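Local coordinates for Rep protein (Adeno-associated virus - 5, PDB 1M55) that probably binds the viral replication origin and nicks one DNA strand there, acting as a metal-dependent endonuclease of the rolling-circle replication type, at residues E6-P12 against N128-T134; E17-S23 against F120-Q126; Q159-A165 against L177-R182. Numbering follows the deposited sequence.

Contact 1. Residues E6-P12 against N128-T134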
loop_
_atom_site.group_PDB
_atom_site.type_symbol
_atom_site.label_atom_id
_atom_site.label_comp_id
_atom_site.label_asym_id
_atom_site.label_seq_id
_atom_site.Cartn_x
_atom_site.Cartn_y
_atom_site.Cartn_z
ATOM N N GLU A 6 10.296 0.258 1.065
ATOM C CA GLU A 6 9.092 -0.324 0.487
ATOM C C GLU A 6 8.677 -1.539 1.283
ATOM O O GLU A 6 9.481 -2.439 1.533
ATOM C CB GLU A 6 9.261 -0.749 -0.975
ATOM C CG GLU A 6 7.958 -1.356 -1.539
ATOM C CD GLU A 6 8.091 -1.926 -2.939
ATOM O OE1 GLU A 6 8.922 -2.836 -3.141
ATOM O OE2 GLU A 6 7.339 -1.485 -3.832
ATOM N N VAL A 7 7.424 -1.541 1.713
ATOM C CA VAL A 7 6.875 -2.667 2.441
ATOM C C VAL A 7 5.659 -3.110 1.643
ATOM O O VAL A 7 4.795 -2.292 1.307
ATOM C CB VAL A 7 6.445 -2.279 3.873
ATOM C CG1 VAL A 7 5.875 -3.493 4.591
ATOM C CG2 VAL A 7 7.633 -1.710 4.645
ATOM N N ILE A 8 5.635 -4.378 1.249
ATOM C CA ILE A 8 4.495 -4.885 0.505
ATOM C C ILE A 8 3.600 -5.642 1.475
ATOM O O ILE A 8 4.069 -6.511 2.221
ATOM C CB ILE A 8 4.918 -5.787 -0.678
ATOM C CG1 ILE A 8 5.658 -4.948 -1.726
ATOM C CG2 ILE A 8 3.685 -6.440 -1.315
ATOM C CD1 ILE A 8 6.181 -5.748 -2.907
ATOM N N VAL A 9 2.339 -5.231 1.533
ATOM C CA VAL A 9 1.374 -5.867 2.410
ATOM C C VAL A 9 0.316 -6.602 1.595
ATOM O O VAL A 9 -0.387 -5.997 0.782
ATOM C CB VAL A 9 0.668 -4.837 3.332
ATOM C CG1 VAL A 9 -0.319 -5.548 4.259
ATOM C CG2 VAL A 9 1.689 -4.064 4.150
ATOM N N ARG A 10 0.246 -7.916 1.768
ATOM C CA ARG A 10 -0.755 -8.724 1.084
ATOM C C ARG A 10 -2.032 -8.550 1.896
ATOM O O ARG A 10 -2.025 -8.702 3.118
ATOM C CB ARG A 10 -0.306 -10.180 1.019
ATOM C CG ARG A 10 0.837 -10.373 0.036
ATOM C CD ARG A 10 1.421 -11.761 0.104
ATOM N NE ARG A 10 2.345 -11.991 -1.002
ATOM C CZ ARG A 10 3.155 -13.040 -1.093
ATOM N NH1 ARG A 10 3.164 -13.963 -0.142
ATOM N NH2 ARG A 10 3.947 -13.173 -2.149
ATOM N N VAL A 11 -3.107 -8.178 1.216
ATOM C CA VAL A 11 -4.391 -7.900 1.857
ATOM C C VAL A 11 -5.291 -9.115 2.102
ATOM O O VAL A 11 -5.803 -9.722 1.158
ATOM C CB VAL A 11 -5.169 -6.822 1.045
ATOM C CG1 VAL A 11 -6.514 -6.522 1.682
ATOM C CG2 VAL A 11 -4.341 -5.551 0.952
ATOM N N PRO A 12 -5.507 -9.471 3.383
ATOM C CA PRO A 12 -6.352 -10.612 3.753
ATOM C C PRO A 12 -7.827 -10.204 3.674
ATOM O O PRO A 12 -8.184 -9.102 4.088
ATOM C CB PRO A 12 -5.948 -10.881 5.211
ATOM C CG PRO A 12 -4.653 -10.100 5.412
ATOM C CD PRO A 12 -4.887 -8.886 4.581
ATOM N N ASN A 128 1.331 -16.239 3.677
ATOM C CA ASN A 128 2.773 -16.251 3.871
ATOM C C ASN A 128 3.373 -14.873 3.615
ATOM O O ASN A 128 3.014 -14.210 2.646
ATOM C CB ASN A 128 3.433 -17.275 2.943
ATOM C CG ASN A 128 4.930 -17.401 3.191
ATOM O OD1 ASN A 128 5.370 -17.580 4.329
ATOM N ND2 ASN A 128 5.718 -17.297 2.128
ATOM N N ASP A 129 4.261 -14.446 4.512
ATOM C CA ASP A 129 4.959 -13.164 4.409
ATOM C C ASP A 129 4.016 -12.050 3.984
ATOM O O ASP A 129 4.318 -11.299 3.057
ATOM C CB ASP A 129 6.116 -13.265 3.399
ATOM C CG ASP A 129 7.119 -14.352 3.755
ATOM O OD1 ASP A 129 7.479 -14.483 4.946
ATOM O OD2 ASP A 129 7.552 -15.077 2.834
ATOM N N TRP A 130 2.891 -11.920 4.679
ATOM C CA TRP A 130 1.920 -10.901 4.311
ATOM C C TRP A 130 2.359 -9.451 4.546
ATOM O O TRP A 130 1.747 -8.533 4.016
ATOM C CB TRP A 130 0.532 -11.214 4.885
ATOM C CG TRP A 130 0.368 -10.987 6.343
ATOM C CD1 TRP A 130 0.790 -11.798 7.359
ATOM C CD2 TRP A 130 -0.291 -9.876 6.959
ATOM N NE1 TRP A 130 0.433 -11.256 8.570
ATOM C CE2 TRP A 130 -0.231 -10.077 8.356
ATOM C CE3 TRP A 130 -0.932 -8.729 6.466
ATOM C CZ2 TRP A 130 -0.786 -9.172 9.267
ATOM C CZ3 TRP A 130 -1.485 -7.830 7.374
ATOM C CH2 TRP A 130 -1.407 -8.059 8.759
ATOM N N VAL A 131 3.379 -9.244 5.374
ATOM C CA VAL A 131 3.934 -7.904 5.595
ATOM C C VAL A 131 5.425 -8.108 5.356
ATOM O O VAL A 131 6.123 -8.674 6.203
ATOM C CB VAL A 131 3.696 -7.368 7.022
ATOM C CG1 VAL A 131 4.365 -6.002 7.185
ATOM C CG2 VAL A 131 2.210 -7.233 7.290
ATOM N N ALA A 132 5.902 -7.697 4.186
ATOM C CA ALA A 132 7.298 -7.904 3.821
ATOM C C ALA A 132 8.064 -6.658 3.395
ATOM O O ALA A 132 7.619 -5.908 2.523
ATOM C CB ALA A 132 7.378 -8.957 2.711
ATOM N N ILE A 133 9.230 -6.451 4.000
ATOM C CA ILE A 133 10.088 -5.321 3.652
ATOM C C ILE A 133 10.881 -5.737 2.407
ATOM O O ILE A 133 11.469 -6.825 2.371
ATOM C CB ILE A 133 11.110 -5.012 4.768
ATOM C CG1 ILE A 133 10.394 -4.686 6.078
ATOM C CG2 ILE A 133 12.009 -3.851 4.349
ATOM C CD1 ILE A 133 11.324 -4.639 7.275
ATOM N N THR A 134 10.882 -4.898 1.380
ATOM C CA THR A 134 11.627 -5.219 0.174
ATOM C C THR A 134 13.124 -5.116 0.469
ATOM O O THR A 134 13.591 -4.135 1.064
ATOM C CB THR A 134 11.238 -4.292 -0.990
ATOM O OG1 THR A 134 9.831 -4.410 -1.229
ATOM C CG2 THR A 134 11.989 -4.673 -2.261
HETATM O O HOH W 1 12.533 -1.453 1.675
HETATM O O HOH W 2 3.883 -9.206 1.238
HETATM O O HOH W 3 5.207 -16.060 -0.508
#

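Contact 2. Residues E17-S23 against F120-Q126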
loop_
_atom_site.group_PDB
_atom_site.type_symbol
_atom_site.label_atom_id
_atom_site.label_comp_id
_atom_site.label_asym_id
_atom_site.label_seq_id
_atom_site.Cartn_x
_atom_site.Cartn_y
_atom_site.Cartn_z
ATOM N N GLU A 17 -9.750 -18.900 3.639
ATOM C CA GLU A 17 -8.350 -18.948 3.234
ATOM C C GLU A 17 -7.394 -18.007 3.963
ATOM O O GLU A 17 -6.208 -18.313 4.105
ATOM C CB GLU A 17 -8.244 -18.654 1.736
ATOM C CG GLU A 17 -8.817 -19.722 0.831
ATOM C CD GLU A 17 -7.935 -20.951 0.758
ATOM O OE1 GLU A 17 -6.719 -20.801 0.507
ATOM O OE2 GLU A 17 -8.461 -22.069 0.947
ATOM N N HIS A 18 -7.893 -16.855 4.397
ATOM C CA HIS A 18 -7.034 -15.868 5.040
ATOM C C HIS A 18 -7.292 -15.590 6.509
ATOM O O HIS A 18 -6.348 -15.433 7.282
ATOM C CB HIS A 18 -7.142 -14.520 4.316
ATOM C CG HIS A 18 -6.891 -14.586 2.841
ATOM N ND1 HIS A 18 -7.452 -13.690 1.958
ATOM C CD2 HIS A 18 -6.134 -15.424 2.097
ATOM C CE1 HIS A 18 -7.053 -13.972 0.731
ATOM N NE2 HIS A 18 -6.252 -15.021 0.789
ATOM N N LEU A 19 -8.563 -15.511 6.889
ATOM C CA LEU A 19 -8.917 -15.148 8.256
ATOM C C LEU A 19 -9.820 -16.095 9.042
ATOM O O LEU A 19 -10.828 -15.662 9.616
ATOM C CB LEU A 19 -9.546 -13.752 8.233
ATOM C CG LEU A 19 -8.658 -12.639 7.672
ATOM C CD1 LEU A 19 -9.509 -11.463 7.230
ATOM C CD2 LEU A 19 -7.630 -12.230 8.716
ATOM N N PRO A 20 -9.479 -17.395 9.090
ATOM C CA PRO A 20 -10.330 -18.316 9.846
ATOM C C PRO A 20 -10.432 -17.874 11.313
ATOM O O PRO A 20 -9.439 -17.468 11.922
ATOM C CB PRO A 20 -9.596 -19.656 9.702
ATOM C CG PRO A 20 -8.163 -19.258 9.487
ATOM C CD PRO A 20 -8.298 -18.088 8.549
ATOM N N GLY A 21 -11.640 -17.925 11.864
ATOM C CA GLY A 21 -11.845 -17.528 13.244
ATOM C C GLY A 21 -12.326 -16.100 13.420
ATOM O O GLY A 21 -12.655 -15.698 14.535
ATOM N N ILE A 22 -12.353 -15.320 12.343
ATOM C CA ILE A 22 -12.806 -13.931 12.432
ATOM C C ILE A 22 -14.332 -13.886 12.589
ATOM O O ILE A 22 -15.034 -14.795 12.139
ATOM C CB ILE A 22 -12.334 -13.108 11.204
ATOM C CG1 ILE A 22 -12.317 -11.621 11.544
ATOM C CG2 ILE A 22 -13.214 -13.377 9.987
ATOM C CD1 ILE A 22 -11.326 -10.834 10.719
ATOM N N SER A 23 -14.841 -12.855 13.255
ATOM C CA SER A 23 -16.283 -12.748 13.461
ATOM C C SER A 23 -17.005 -12.159 12.255
ATOM O O SER A 23 -16.373 -11.644 11.324
ATOM C CB SER A 23 -16.589 -11.905 14.702
ATOM O OG SER A 23 -16.487 -10.522 14.413
ATOM N N PHE A 120 -7.857 -6.832 12.014
ATOM C CA PHE A 120 -8.272 -8.227 12.007
ATOM C C PHE A 120 -8.765 -8.874 13.291
ATOM O O PHE A 120 -8.762 -10.098 13.411
ATOM C CB PHE A 120 -7.183 -9.056 11.324
ATOM C CG PHE A 120 -6.816 -8.529 9.967
ATOM C CD1 PHE A 120 -5.570 -7.955 9.739
ATOM C CD2 PHE A 120 -7.757 -8.525 8.941
ATOM C CE1 PHE A 120 -5.273 -7.376 8.503
ATOM C CE2 PHE A 120 -7.472 -7.952 7.710
ATOM C CZ PHE A 120 -6.228 -7.374 7.489
ATOM N N GLN A 121 -9.214 -8.054 14.238
ATOM C CA GLN A 121 -9.771 -8.547 15.497
ATOM C C GLN A 121 -8.886 -9.546 16.240
ATOM O O GLN A 121 -9.389 -10.460 16.898
ATOM C CB GLN A 121 -11.138 -9.192 15.223
ATOM C CG GLN A 121 -12.070 -8.329 14.401
ATOM C CD GLN A 121 -13.325 -9.060 13.946
ATOM O OE1 GLN A 121 -13.670 -10.124 14.461
ATOM N NE2 GLN A 121 -14.004 -8.493 12.958
ATOM N N GLY A 122 -7.571 -9.394 16.118
ATOM C CA GLY A 122 -6.661 -10.303 16.789
ATOM C C GLY A 122 -6.428 -11.618 16.062
ATOM O O GLY A 122 -5.731 -12.494 16.579
ATOM N N ILE A 123 -7.002 -11.766 14.870
ATOM C CA ILE A 123 -6.838 -12.986 14.077
ATOM C C ILE A 123 -5.614 -12.846 13.168
ATOM O O ILE A 123 -5.497 -11.868 12.428
ATOM C CB ILE A 123 -8.093 -13.262 13.202
ATOM C CG1 ILE A 123 -9.334 -13.436 14.087
ATOM C CG2 ILE A 123 -7.874 -14.486 12.309
ATOM C CD1 ILE A 123 -9.255 -14.595 15.057
ATOM N N GLU A 124 -4.695 -13.805 13.241
ATOM C CA GLU A 124 -3.490 -13.776 12.411
ATOM C C GLU A 124 -3.816 -14.187 10.978
ATOM O O GLU A 124 -4.371 -15.266 10.755
ATOM C CB GLU A 124 -2.438 -14.744 12.963
ATOM C CG GLU A 124 -1.878 -14.388 14.335
ATOM C CD GLU A 124 -0.856 -13.260 14.297
ATOM O OE1 GLU A 124 -0.419 -12.864 13.193
ATOM O OE2 GLU A 124 -0.477 -12.773 15.386
ATOM N N PRO A 125 -3.499 -13.334 9.989
ATOM C CA PRO A 125 -3.790 -13.697 8.596
ATOM C C PRO A 125 -2.973 -14.918 8.161
ATOM O O PRO A 125 -1.772 -15.003 8.433
ATOM C CB PRO A 125 -3.371 -12.445 7.823
ATOM C CG PRO A 125 -3.622 -11.342 8.808
ATOM C CD PRO A 125 -3.071 -11.927 10.083
ATOM N N GLN A 126 -3.637 -15.863 7.503
ATOM C CA GLN A 126 -2.993 -17.085 7.022
ATOM C C GLN A 126 -2.444 -16.898 5.606
ATOM O O GLN A 126 -2.830 -17.599 4.668
ATOM C CB GLN A 126 -3.975 -18.264 7.072
ATOM C CG GLN A 126 -4.474 -18.594 8.473
ATOM C CD GLN A 126 -3.340 -18.831 9.458
ATOM O OE1 GLN A 126 -2.573 -19.784 9.325
ATOM N NE2 GLN A 126 -3.214 -17.946 10.437
HETATM O O HOH W 4 -6.500 -17.175 11.237
#

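Contact 3. Residues Q159-A165 against L177-R182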
loop_
_atom_site.group_PDB
_atom_site.type_symbol
_atom_site.label_atom_id
_atom_site.label_comp_id
_atom_site.label_asym_id
_atom_site.label_seq_id
_atom_site.Cartn_x
_atom_site.Cartn_y
_atom_site.Cartn_z
ATOM N N GLN A 159 -5.642 -0.551 -14.985
ATOM C CA GLN A 159 -6.680 -1.419 -14.433
ATOM C C GLN A 159 -6.767 -2.694 -15.269
ATOM O O GLN A 159 -6.526 -2.660 -16.477
ATOM C CB GLN A 159 -8.027 -0.696 -14.424
ATOM C CG GLN A 159 -8.046 0.542 -13.544
ATOM C CD GLN A 159 -9.419 1.164 -13.460
ATOM O OE1 GLN A 159 -9.799 1.973 -14.304
ATOM N NE2 GLN A 159 -10.177 0.786 -12.444
ATOM N N PRO A 160 -7.146 -3.828 -14.655
ATOM C CA PRO A 160 -7.508 -4.020 -13.245
ATOM C C PRO A 160 -6.358 -4.230 -12.251
ATOM O O PRO A 160 -6.609 -4.349 -11.049
ATOM C CB PRO A 160 -8.417 -5.242 -13.301
ATOM C CG PRO A 160 -7.759 -6.067 -14.355
ATOM C CD PRO A 160 -7.435 -5.051 -15.432
ATOM N N GLU A 161 -5.111 -4.307 -12.724
ATOM C CA GLU A 161 -3.994 -4.482 -11.793
ATOM C C GLU A 161 -3.992 -3.308 -10.816
ATOM O O GLU A 161 -3.885 -3.496 -9.604
ATOM C CB GLU A 161 -2.645 -4.555 -12.509
ATOM C CG GLU A 161 -1.498 -4.789 -11.526
ATOM C CD GLU A 161 -0.133 -4.885 -12.174
ATOM O OE1 GLU A 161 -0.040 -4.883 -13.419
ATOM O OE2 GLU A 161 0.859 -4.965 -11.423
ATOM N N LEU A 162 -4.082 -2.096 -11.352
ATOM C CA LEU A 162 -4.142 -0.901 -10.519
ATOM C C LEU A 162 -5.547 -0.864 -9.933
ATOM O O LEU A 162 -6.533 -0.917 -10.673
ATOM C CB LEU A 162 -3.908 0.362 -11.356
ATOM C CG LEU A 162 -4.200 1.696 -10.658
ATOM C CD1 LEU A 162 -3.277 1.868 -9.466
ATOM C CD2 LEU A 162 -4.038 2.849 -11.633
ATOM N N GLN A 163 -5.635 -0.806 -8.609
ATOM C CA GLN A 163 -6.921 -0.756 -7.927
ATOM C C GLN A 163 -7.174 0.620 -7.312
ATOM O O GLN A 163 -8.282 1.150 -7.407
ATOM C CB GLN A 163 -6.992 -1.840 -6.853
ATOM C CG GLN A 163 -7.102 -3.259 -7.398
ATOM C CD GLN A 163 -8.504 -3.596 -7.863
ATOM O OE1 GLN A 163 -9.480 -3.354 -7.149
ATOM N NE2 GLN A 163 -8.616 -4.168 -9.053
ATOM N N TRP A 164 -6.138 1.212 -6.720
ATOM C CA TRP A 164 -6.256 2.524 -6.083
ATOM C C TRP A 164 -4.863 2.976 -5.656
ATOM O O TRP A 164 -3.923 2.185 -5.663
ATOM C CB TRP A 164 -7.148 2.412 -4.839
ATOM C CG TRP A 164 -7.888 3.666 -4.460
ATOM C CD1 TRP A 164 -7.481 4.625 -3.583
ATOM C CD2 TRP A 164 -9.196 4.049 -4.899
ATOM N NE1 TRP A 164 -8.461 5.580 -3.437
ATOM C CE2 TRP A 164 -9.524 5.251 -4.234
ATOM C CE3 TRP A 164 -10.127 3.491 -5.783
ATOM C CZ2 TRP A 164 -10.745 5.906 -4.425
ATOM C CZ3 TRP A 164 -11.343 4.144 -5.975
ATOM C CH2 TRP A 164 -11.639 5.339 -5.297
ATOM N N ALA A 165 -4.730 4.244 -5.284
ATOM C CA ALA A 165 -3.451 4.763 -4.820
ATOM C C ALA A 165 -3.690 6.007 -3.977
ATOM O O ALA A 165 -4.703 6.689 -4.143
ATOM C CB ALA A 165 -2.519 5.075 -5.996
ATOM N N LEU A 177 -4.944 8.737 -8.811
ATOM C CA LEU A 177 -6.159 8.135 -9.348
ATOM C C LEU A 177 -6.496 8.596 -10.763
ATOM O O LEU A 177 -7.652 8.495 -11.197
ATOM C CB LEU A 177 -7.339 8.421 -8.417
ATOM C CG LEU A 177 -7.200 7.963 -6.962
ATOM C CD1 LEU A 177 -8.438 8.362 -6.184
ATOM C CD2 LEU A 177 -7.000 6.460 -6.900
ATOM N N ASN A 178 -5.494 9.078 -11.490
ATOM C CA ASN A 178 -5.726 9.550 -12.846
ATOM C C ASN A 178 -4.741 8.940 -13.838
ATOM O O ASN A 178 -3.537 9.204 -13.790
ATOM C CB ASN A 178 -5.678 11.077 -12.908
ATOM C CG ASN A 178 -6.203 11.618 -14.224
ATOM O OD1 ASN A 178 -5.509 11.592 -15.240
ATOM N ND2 ASN A 178 -7.445 12.085 -14.218
ATOM N N LEU A 179 -5.281 8.106 -14.721
ATOM C CA LEU A 179 -4.524 7.408 -15.758
ATOM C C LEU A 179 -3.881 8.351 -16.774
ATOM O O LEU A 179 -2.759 8.122 -17.222
ATOM C CB LEU A 179 -5.440 6.415 -16.474
ATOM C CG LEU A 179 -5.972 5.274 -15.600
ATOM C CD1 LEU A 179 -7.197 4.649 -16.236
ATOM C CD2 LEU A 179 -4.878 4.235 -15.373
ATOM N N GLU A 180 -4.581 9.426 -17.121
ATOM C CA GLU A 180 -4.057 10.388 -18.083
ATOM C C GLU A 180 -2.819 11.079 -17.498
ATOM O O GLU A 180 -1.801 11.239 -18.179
ATOM C CB GLU A 180 -5.140 11.407 -18.437
ATOM C CG GLU A 180 -4.886 12.159 -19.723
ATOM C CD GLU A 180 -4.835 11.256 -20.944
ATOM O OE1 GLU A 180 -5.744 10.417 -21.122
ATOM O OE2 GLU A 180 -3.886 11.397 -21.735
ATOM N N GLU A 181 -2.897 11.448 -16.221
ATOM C CA GLU A 181 -1.775 12.089 -15.543
ATOM C C GLU A 181 -0.612 11.093 -15.408
ATOM O O GLU A 181 0.554 11.467 -15.561
ATOM C CB GLU A 181 -2.212 12.625 -14.171
ATOM C CG GLU A 181 -1.086 13.195 -13.302
ATOM C CD GLU A 181 -0.473 14.490 -13.826
ATOM O OE1 GLU A 181 -0.838 14.948 -14.929
ATOM O OE2 GLU A 181 0.385 15.056 -13.120
ATOM N N ARG A 182 -0.927 9.830 -15.120
ATOM C CA ARG A 182 0.106 8.801 -15.007
ATOM C C ARG A 182 0.829 8.681 -16.346
ATOM O O ARG A 182 2.056 8.630 -16.394
ATOM C CB ARG A 182 -0.510 7.456 -14.619
ATOM C CG ARG A 182 -0.920 7.382 -13.156
ATOM C CD ARG A 182 -1.767 6.157 -12.840
ATOM N NE ARG A 182 -2.000 6.048 -11.401
ATOM C CZ ARG A 182 -1.445 5.127 -10.618
ATOM N NH1 ARG A 182 -0.629 4.210 -11.131
ATOM N NH2 ARG A 182 -1.655 5.158 -9.309
#

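Contact 1. Residues E6-P12 against N128-T134
Backbone hydrogen bonds set the frame: Ile8 and Ala132 form an antiparallel hydrogen-bonded pair, with Ile8 N to Ala132 O at 2.8 Å and Ala132 N to Ile8 O at 2.9 Å. Thr134 N to Glu6 O and Arg10 N to Trp130 O, each 2.8 Å, extend the pairing either way. Between them Val7 faces Ile133 and Val9 faces Val131 as non-hydrogen-bonded pairs. Strand 131-133 is joined to strand 3-10, which pairs along its other edge with the metal-binding strand 88-95, in the antiparallel sheet of this Rep-type nuclease domain. Apolar packing lies on the valine face, under helices 50-71 and 101-118: Val7 CG1 meets Val131 CG1 at 3.9 Å, and Val9 CG1 meets Trp130 CE3 at 3.9 Å. Polar side chains work at the ends. Thr134 OG1 donates to Glu6 OE1 (2.6 Å), while Glu6 OE2 is hydrogen-bonded to ND1 of His91, a zinc ligand. Arg10 NH1 makes a weak bond to Asn128 O (2.8 Å). One water donates to both Ile8 O and Asp129 O.

Contact 2. Residues E17-S23 against F120-Q126
Two loops without regular secondary structure meet here, each folded by its own beta turn: type II from Leu19 to Ile22, closed by Ile22 N to Leu19 O at 3.1 Å, and type I' from Phe120 to Ile123, closed by Ile123 N to Phe120 O at 2.8 Å. Gly21 sits in the first turn with a positive phi of 97°; a CB there would lie only 3.5 Å from Ile123 CD1 and clash with the carbonyl oxygen of Pro20.

Ile123 fills the middle of the interface. With chi1 and chi2 both m, it lays CG2 3.4 Å from Pro20 O, CD1 3.6 Å from Gly21 O and CG1 3.9 Å from Ile22 CA. Leu19, an m,t rotamer, leaves the backbone sideways yet carries CD2 in among three side chains: Phe120 CD2 at 3.7 Å, Pro125 CG at 4.1 Å and Ile123 CG2 at 4.2 Å. Phe26 of helix 24-32 adds to this cluster.

Gln121 has chi1 m and chi2 t, an extended arm that brings OE1 to Ser23, the N-cap residue of helix 24-32, where it accepts from OG (2.8 Å) and from N (3.2 Å). At the other end Gln126 N donates to His18 O at 2.8 Å. The Gln126 side chain, m,m, curls back so that NE2 reaches Glu124 O (2.9 Å), and a water links that same carbonyl to Pro20 O.

With apolar packing between the Gln126 N to His18 O bond and the two Ser23 donors to Gln121 OE1, the turns hold a defined relative position without strand pairing.

Contact 3. Residues Q159-A165 against L177-R182
Helix 179-191 starts against strand 162-167, the sheet strand paired with 77-83, and this contact is where its first turn packs on that strand. The strand carries a classic beta bulge, in which Gln163 and Trp164 together stand opposite Phe81 of strand 77-83. Leu177, just ahead of the helix, sets CD2 3.6 Å from the centroid of the five-membered ring of Trp164, 2° off the ring normal: a CH-pi contact over the face. CD1 of Leu177 also lies 3.8 Å from Trp164 CZ2. Asn178 is the N-cap, its OD1 accepting from Glu181 N at 2.8 Å. At the start of the helix Leu179 CD2 lies 4.1 Å from Leu162 CD2; about one turn further on, the Arg182 guanidinium takes Leu162 CD2 over one face, 3.6 Å from CZ, while Ala165 CB meets Arg182 NH2 edge-on at 3.4 Å. With no hydrogen bond between the segments, the join rests on van der Waals and CH-pi packing, and the buried guanidinium finds its acceptors elsewhere, in Ala175 O, Ala176 O and Gln80 OE1.

How the contacts relate
Contacts 1 and 2 belong to one continuous packed region: their centres are about 16 Å apart, and they meet where Pro12 CD touches Phe120 CZ at 3.5 Å and Trp130 CZ2 touches Pro125 CG at 3.6 Å. Along the chain, contact 2 falls within the span that contact 1 closes. Contact 3 follows, centred about 21 Å from contact 1, on the opposite side of the chain's centre, and about 29 Å from contact 2; contacts 1 and 3 reach the same sheet. The Ile8 side chain, which packs on zinc ligands His89 and His91, is about 6 Å from a bound zinc, and that of Leu162 about 9 Å from a zinc; contact 2 is a peripheral junction of loops.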